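Local coordinates for aminopeptidase N family protein (PDB 4FGM) that is a zinc-bearing member of the M61 peptidase family and probably acts as an aminopeptidase, removing residues from the N-termini of peptides, at residues A[182-194]-A[218-230]. Numbering follows the deposited sequence.
Sequences GIKHSLVLSGRHY and APFQSYTFLTMVV
Ser190 O is gripped at the end of a parallel ladder: Val229 N donates to it over 2.8 Å in an almost straight bond (N-H...O 172°), and a water that also reaches Val229 O approaches it. Six further backbone bonds, from Tyr223 N to Lys184 O through Ser190 N to Thr227 O, alternate between the strands, whose axes run 9° apart at 4.7 Å. On one face, Thr224 CG2 touches both Ser186 CB and Val188 CG2, at 3.6 Å each, and Leu226 lies alongside Val188; Leu169 of strand 168-171 packs against this valine and leucine. The other face carries His185, Leu187, Leu189, Tyr223, Phe225 and Thr227. Here Leu189 CD2 lies 3.5 Å from Thr227 CB, the two side chains pointing the same way. With CG anti to its carbonyl carbon (chi1 -74°), the His185 ring brings CD2 within 3.7 Å of Tyr223 CB, obliquely. Its rotation is fixed from both nitrogens: ND1 donates in the ring plane to Ile183 O, while NE2 bonds to Tyr275 OH. The Tyr223 ring puts CE1 3.5 Å above the centre of the Phe225 ring. Strand 183-190, helix 197-215 and strand 222-230 form a beta-alpha-beta crossover, and Tyr223 comes within about 7 Å, side chain to side chain, of His277, which with His273 of the HExxH helix and Glu307 binds the zinc, the ligand set of gluzincin metallopeptidases.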
loop_
_atom_site.group_PDB
_atom_site.type_symbol
_atom_site.label_atom_id
_atom_site.label_comp_id
_atom_site.label_asym_id
_atom_site.label_seq_id
_atom_site.Cartn_x
_atom_site.Cartn_y
_atom_site.Cartn_z
ATOM N N GLY A 182 -12.552 -5.592 -23.583
ATOM C CA GLY A 182 -13.207 -6.884 -23.597
ATOM C C GLY A 182 -13.089 -7.728 -22.341
ATOM O O GLY A 182 -13.534 -8.873 -22.324
ATOM N N ILE A 183 -12.494 -7.185 -21.287
ATOM C CA ILE A 183 -12.361 -7.945 -20.052
ATOM C C ILE A 183 -13.362 -7.450 -19.007
ATOM O O ILE A 183 -13.577 -6.243 -18.866
ATOM C CB ILE A 183 -10.914 -7.856 -19.503
ATOM C CG1 ILE A 183 -9.945 -8.450 -20.532
ATOM C CG2 ILE A 183 -10.802 -8.608 -18.173
ATOM C CD1 ILE A 183 -8.502 -8.589 -20.043
ATOM N N LYS A 184 -13.993 -8.380 -18.295
ATOM C CA LYS A 184 -14.969 -8.004 -17.273
ATOM C C LYS A 184 -14.303 -7.535 -15.986
ATOM O O LYS A 184 -13.374 -8.167 -15.485
ATOM C CB LYS A 184 -15.903 -9.170 -16.944
ATOM C CG LYS A 184 -16.838 -9.565 -18.068
ATOM C CD LYS A 184 -17.995 -10.400 -17.548
ATOM C CE LYS A 184 -18.821 -10.946 -18.695
ATOM N NZ LYS A 184 -19.159 -9.877 -19.672
ATOM N N HIS A 185 -14.795 -6.415 -15.465
ATOM C CA HIS A 185 -14.291 -5.826 -14.229
ATOM C C HIS A 185 -15.459 -5.567 -13.288
ATOM O O HIS A 185 -16.605 -5.435 -13.722
ATOM C CB HIS A 185 -13.577 -4.499 -14.510
ATOM C CG HIS A 185 -12.235 -4.651 -15.155
ATOM N ND1 HIS A 185 -12.075 -5.071 -16.460
ATOM C CD2 HIS A 185 -10.988 -4.428 -14.676
ATOM C CE1 HIS A 185 -10.787 -5.096 -16.756
ATOM N NE2 HIS A 185 -10.105 -4.710 -15.692
ATOM N N SER A 186 -15.160 -5.485 -11.998
ATOM C CA SER A 186 -16.179 -5.233 -10.986
ATOM C C SER A 186 -15.687 -4.301 -9.894
ATOM O O SER A 186 -14.537 -4.384 -9.453
ATOM C CB SER A 186 -16.624 -6.541 -10.319
ATOM O OG SER A 186 -17.293 -7.392 -11.228
ATOM N N LEU A 187 -16.566 -3.401 -9.478
ATOM C CA LEU A 187 -16.268 -2.507 -8.382
ATOM C C LEU A 187 -17.247 -2.993 -7.330
ATOM O O LEU A 187 -18.456 -3.001 -7.566
ATOM C CB LEU A 187 -16.564 -1.048 -8.727
ATOM C CG LEU A 187 -16.467 -0.141 -7.484
ATOM C CD1 LEU A 187 -15.055 -0.201 -6.899
ATOM C CD2 LEU A 187 -16.837 1.281 -7.844
ATOM N N VAL A 188 -16.729 -3.424 -6.186
ATOM C CA VAL A 188 -17.581 -3.925 -5.113
ATOM C C VAL A 188 -17.406 -3.090 -3.859
ATOM O O VAL A 188 -16.281 -2.839 -3.422
ATOM C CB VAL A 188 -17.245 -5.396 -4.787
ATOM C CG1 VAL A 188 -18.197 -5.926 -3.719
ATOM C CG2 VAL A 188 -17.327 -6.229 -6.045
ATOM N N LEU A 189 -18.522 -2.681 -3.268
ATOM C CA LEU A 189 -18.476 -1.850 -2.069
ATOM C C LEU A 189 -19.257 -2.436 -0.903
ATOM O O LEU A 189 -20.370 -2.947 -1.081
ATOM C CB LEU A 189 -19.052 -0.464 -2.372
ATOM C CG LEU A 189 -18.520 0.312 -3.578
ATOM C CD1 LEU A 189 -19.300 1.624 -3.710
ATOM C CD2 LEU A 189 -17.040 0.579 -3.411
ATOM N N SER A 190 -18.671 -2.346 0.289
ATOM C CA SER A 190 -19.306 -2.812 1.516
ATOM C C SER A 190 -19.117 -1.699 2.546
ATOM O O SER A 190 -17.993 -1.243 2.775
ATOM C CB SER A 190 -18.652 -4.095 2.030
ATOM O OG SER A 190 -19.209 -4.475 3.286
ATOM N N GLY A 191 -20.215 -1.268 3.164
ATOM C CA GLY A 191 -20.145 -0.200 4.148
ATOM C C GLY A 191 -21.110 0.900 3.741
ATOM O O GLY A 191 -21.668 0.840 2.650
ATOM N N ARG A 192 -21.331 1.890 4.602
ATOM C CA ARG A 192 -22.243 2.980 4.259
ATOM C C ARG A 192 -21.523 3.920 3.294
ATOM O O ARG A 192 -20.394 4.321 3.553
ATOM C CB ARG A 192 -22.673 3.741 5.522
ATOM C CG ARG A 192 -23.424 2.887 6.534
ATOM C CD ARG A 192 -24.079 3.728 7.624
ATOM N NE ARG A 192 -25.500 3.947 7.365
ATOM C CZ ARG A 192 -26.483 3.300 7.986
ATOM N NH1 ARG A 192 -26.201 2.394 8.912
ATOM N NH2 ARG A 192 -27.747 3.550 7.677
ATOM N N HIS A 193 -22.168 4.265 2.183
ATOM C CA HIS A 193 -21.556 5.150 1.187
ATOM C C HIS A 193 -22.624 5.751 0.271
ATOM O O HIS A 193 -23.765 5.311 0.273
ATOM C CB HIS A 193 -20.580 4.352 0.325
ATOM C CG HIS A 193 -21.264 3.378 -0.581
ATOM N ND1 HIS A 193 -21.819 3.753 -1.785
ATOM C CD2 HIS A 193 -21.582 2.074 -0.409
ATOM C CE1 HIS A 193 -22.453 2.723 -2.313
ATOM N NE2 HIS A 193 -22.326 1.691 -1.496
ATOM N N TYR A 194 -22.236 6.738 -0.528
ATOM C CA TYR A 194 -23.161 7.385 -1.456
ATOM C C TYR A 194 -22.523 7.463 -2.832
ATOM O O TYR A 194 -22.746 8.411 -3.578
ATOM C CB TYR A 194 -23.494 8.799 -0.981
ATOM C CG TYR A 194 -23.946 8.857 0.457
ATOM C CD1 TYR A 194 -23.021 8.798 1.498
ATOM C CD2 TYR A 194 -25.302 8.928 0.779
ATOM C CE1 TYR A 194 -23.433 8.806 2.823
ATOM C CE2 TYR A 194 -25.726 8.936 2.099
ATOM C CZ TYR A 194 -24.785 8.873 3.120
ATOM O OH TYR A 194 -25.198 8.861 4.435
ATOM N N ALA A 218 -3.156 -8.562 -20.615
ATOM C CA ALA A 218 -3.595 -8.646 -19.225
ATOM C C ALA A 218 -3.323 -10.052 -18.698
ATOM O O ALA A 218 -3.619 -11.035 -19.369
ATOM C CB ALA A 218 -5.074 -8.330 -19.125
ATOM N N PRO A 219 -2.750 -10.167 -17.491
ATOM C CA PRO A 219 -2.454 -11.485 -16.915
ATOM C C PRO A 219 -3.645 -12.178 -16.253
ATOM O O PRO A 219 -3.514 -13.278 -15.727
ATOM C CB PRO A 219 -1.339 -11.177 -15.920
ATOM C CG PRO A 219 -1.742 -9.830 -15.402
ATOM C CD PRO A 219 -2.154 -9.092 -16.675
ATOM N N PHE A 220 -4.805 -11.534 -16.281
ATOM C CA PHE A 220 -6.011 -12.097 -15.673
ATOM C C PHE A 220 -7.148 -12.141 -16.695
ATOM O O PHE A 220 -7.063 -11.512 -17.749
ATOM C CB PHE A 220 -6.432 -11.243 -14.467
ATOM C CG PHE A 220 -6.364 -9.755 -14.726
ATOM C CD1 PHE A 220 -5.302 -8.998 -14.239
ATOM C CD2 PHE A 220 -7.354 -9.118 -15.470
ATOM C CE1 PHE A 220 -5.217 -7.626 -14.501
ATOM C CE2 PHE A 220 -7.277 -7.747 -15.742
ATOM C CZ PHE A 220 -6.208 -6.998 -15.251
ATOM N N GLN A 221 -8.212 -12.877 -16.388
ATOM C CA GLN A 221 -9.347 -12.957 -17.303
ATOM C C GLN A 221 -10.521 -12.100 -16.845
ATOM O O GLN A 221 -11.473 -11.881 -17.591
ATOM C CB GLN A 221 -9.797 -14.404 -17.477
ATOM C CG GLN A 221 -8.797 -15.251 -18.233
ATOM C CD GLN A 221 -9.249 -16.685 -18.362
ATOM O OE1 GLN A 221 -9.875 -17.068 -19.353
ATOM N NE2 GLN A 221 -8.949 -17.489 -17.345
ATOM N N SER A 222 -10.442 -11.623 -15.608
ATOM C CA SER A 222 -11.468 -10.763 -15.034
ATOM C C SER A 222 -10.818 -10.120 -13.815
ATOM O O SER A 222 -9.824 -10.638 -13.304
ATOM C CB SER A 222 -12.689 -11.574 -14.616
ATOM O OG SER A 222 -12.394 -12.381 -13.496
ATOM N N TYR A 223 -11.353 -8.997 -13.353
ATOM C CA TYR A 223 -10.754 -8.340 -12.203
ATOM C C TYR A 223 -11.792 -7.681 -11.298
ATOM O O TYR A 223 -12.768 -7.099 -11.779
ATOM C CB TYR A 223 -9.722 -7.322 -12.687
ATOM C CG TYR A 223 -8.860 -6.744 -11.591
ATOM C CD1 TYR A 223 -9.310 -5.683 -10.805
ATOM C CD2 TYR A 223 -7.587 -7.255 -11.345
ATOM C CE1 TYR A 223 -8.513 -5.143 -9.807
ATOM C CE2 TYR A 223 -6.783 -6.724 -10.343
ATOM C CZ TYR A 223 -7.251 -5.663 -9.581
ATOM O OH TYR A 223 -6.436 -5.097 -8.629
ATOM N N THR A 224 -11.572 -7.776 -9.988
ATOM C CA THR A 224 -12.509 -7.213 -9.021
ATOM C C THR A 224 -11.866 -6.300 -7.991
ATOM O O THR A 224 -10.869 -6.661 -7.357
ATOM C CB THR A 224 -13.222 -8.314 -8.219
ATOM O OG1 THR A 224 -13.493 -9.435 -9.068
ATOM C CG2 THR A 224 -14.533 -7.770 -7.642
ATOM N N PHE A 225 -12.453 -5.122 -7.814
ATOM C CA PHE A 225 -11.960 -4.167 -6.825
ATOM C C PHE A 225 -12.828 -4.330 -5.578
ATOM O O PHE A 225 -13.935 -3.790 -5.521
ATOM C CB PHE A 225 -12.077 -2.734 -7.347
ATOM C CG PHE A 225 -11.118 -2.401 -8.455
ATOM C CD1 PHE A 225 -11.472 -2.593 -9.786
ATOM C CD2 PHE A 225 -9.860 -1.887 -8.167
ATOM C CE1 PHE A 225 -10.583 -2.257 -10.821
ATOM C CE2 PHE A 225 -8.974 -1.553 -9.186
ATOM C CZ PHE A 225 -9.333 -1.743 -10.516
ATOM N N LEU A 226 -12.340 -5.099 -4.602
ATOM C CA LEU A 226 -13.083 -5.340 -3.364
ATOM C C LEU A 226 -12.844 -4.159 -2.433
ATOM O O LEU A 226 -11.728 -3.947 -1.951
ATOM C CB LEU A 226 -12.617 -6.643 -2.713
ATOM C CG LEU A 226 -12.658 -7.865 -3.636
ATOM C CD1 LEU A 226 -12.187 -9.101 -2.867
ATOM C CD2 LEU A 226 -14.076 -8.075 -4.172
ATOM N N THR A 227 -13.902 -3.405 -2.163
ATOM C CA THR A 227 -13.770 -2.206 -1.356
ATOM C C THR A 227 -14.576 -2.099 -0.081
ATOM O O THR A 227 -15.801 -2.175 -0.098
ATOM C CB THR A 227 -14.110 -0.962 -2.213
ATOM O OG1 THR A 227 -13.348 -1.002 -3.425
ATOM C CG2 THR A 227 -13.782 0.320 -1.463
HETATM N N MSE A 228 -13.871 -1.910 1.028
HETATM C CA MSE A 228 -14.511 -1.698 2.318
HETATM C C MSE A 228 -14.503 -0.177 2.519
HETATM O O MSE A 228 -13.455 0.483 2.413
HETATM C CB MSE A 228 -13.733 -2.391 3.436
HETATM C CG MSE A 228 -14.015 -3.869 3.529
HETATM SE SE MSE A 228 -12.903 -4.739 4.839
HETATM C CE MSE A 228 -11.243 -4.699 3.843
ATOM N N VAL A 229 -15.674 0.381 2.790
ATOM C CA VAL A 229 -15.792 1.818 2.968
ATOM C C VAL A 229 -16.096 2.189 4.407
ATOM O O VAL A 229 -17.147 1.824 4.936
ATOM C CB VAL A 229 -16.912 2.397 2.074
ATOM C CG1 VAL A 229 -16.847 3.921 2.082
ATOM C CG2 VAL A 229 -16.780 1.856 0.659
ATOM N N VAL A 230 -15.183 2.929 5.029
ATOM C CA VAL A 230 -15.366 3.360 6.407
ATOM C C VAL A 230 -15.316 4.885 6.495
ATOM O O VAL A 230 -15.291 5.566 5.476
ATOM C CB VAL A 230 -14.281 2.752 7.314
ATOM C CG1 VAL A 230 -14.345 1.237 7.239
ATOM C CG2 VAL A 230 -12.906 3.252 6.892
HETATM O O HOH W 1 -17.011 -1.069 5.742
HETATM O O HOH W 2 -19.155 2.539 6.363
#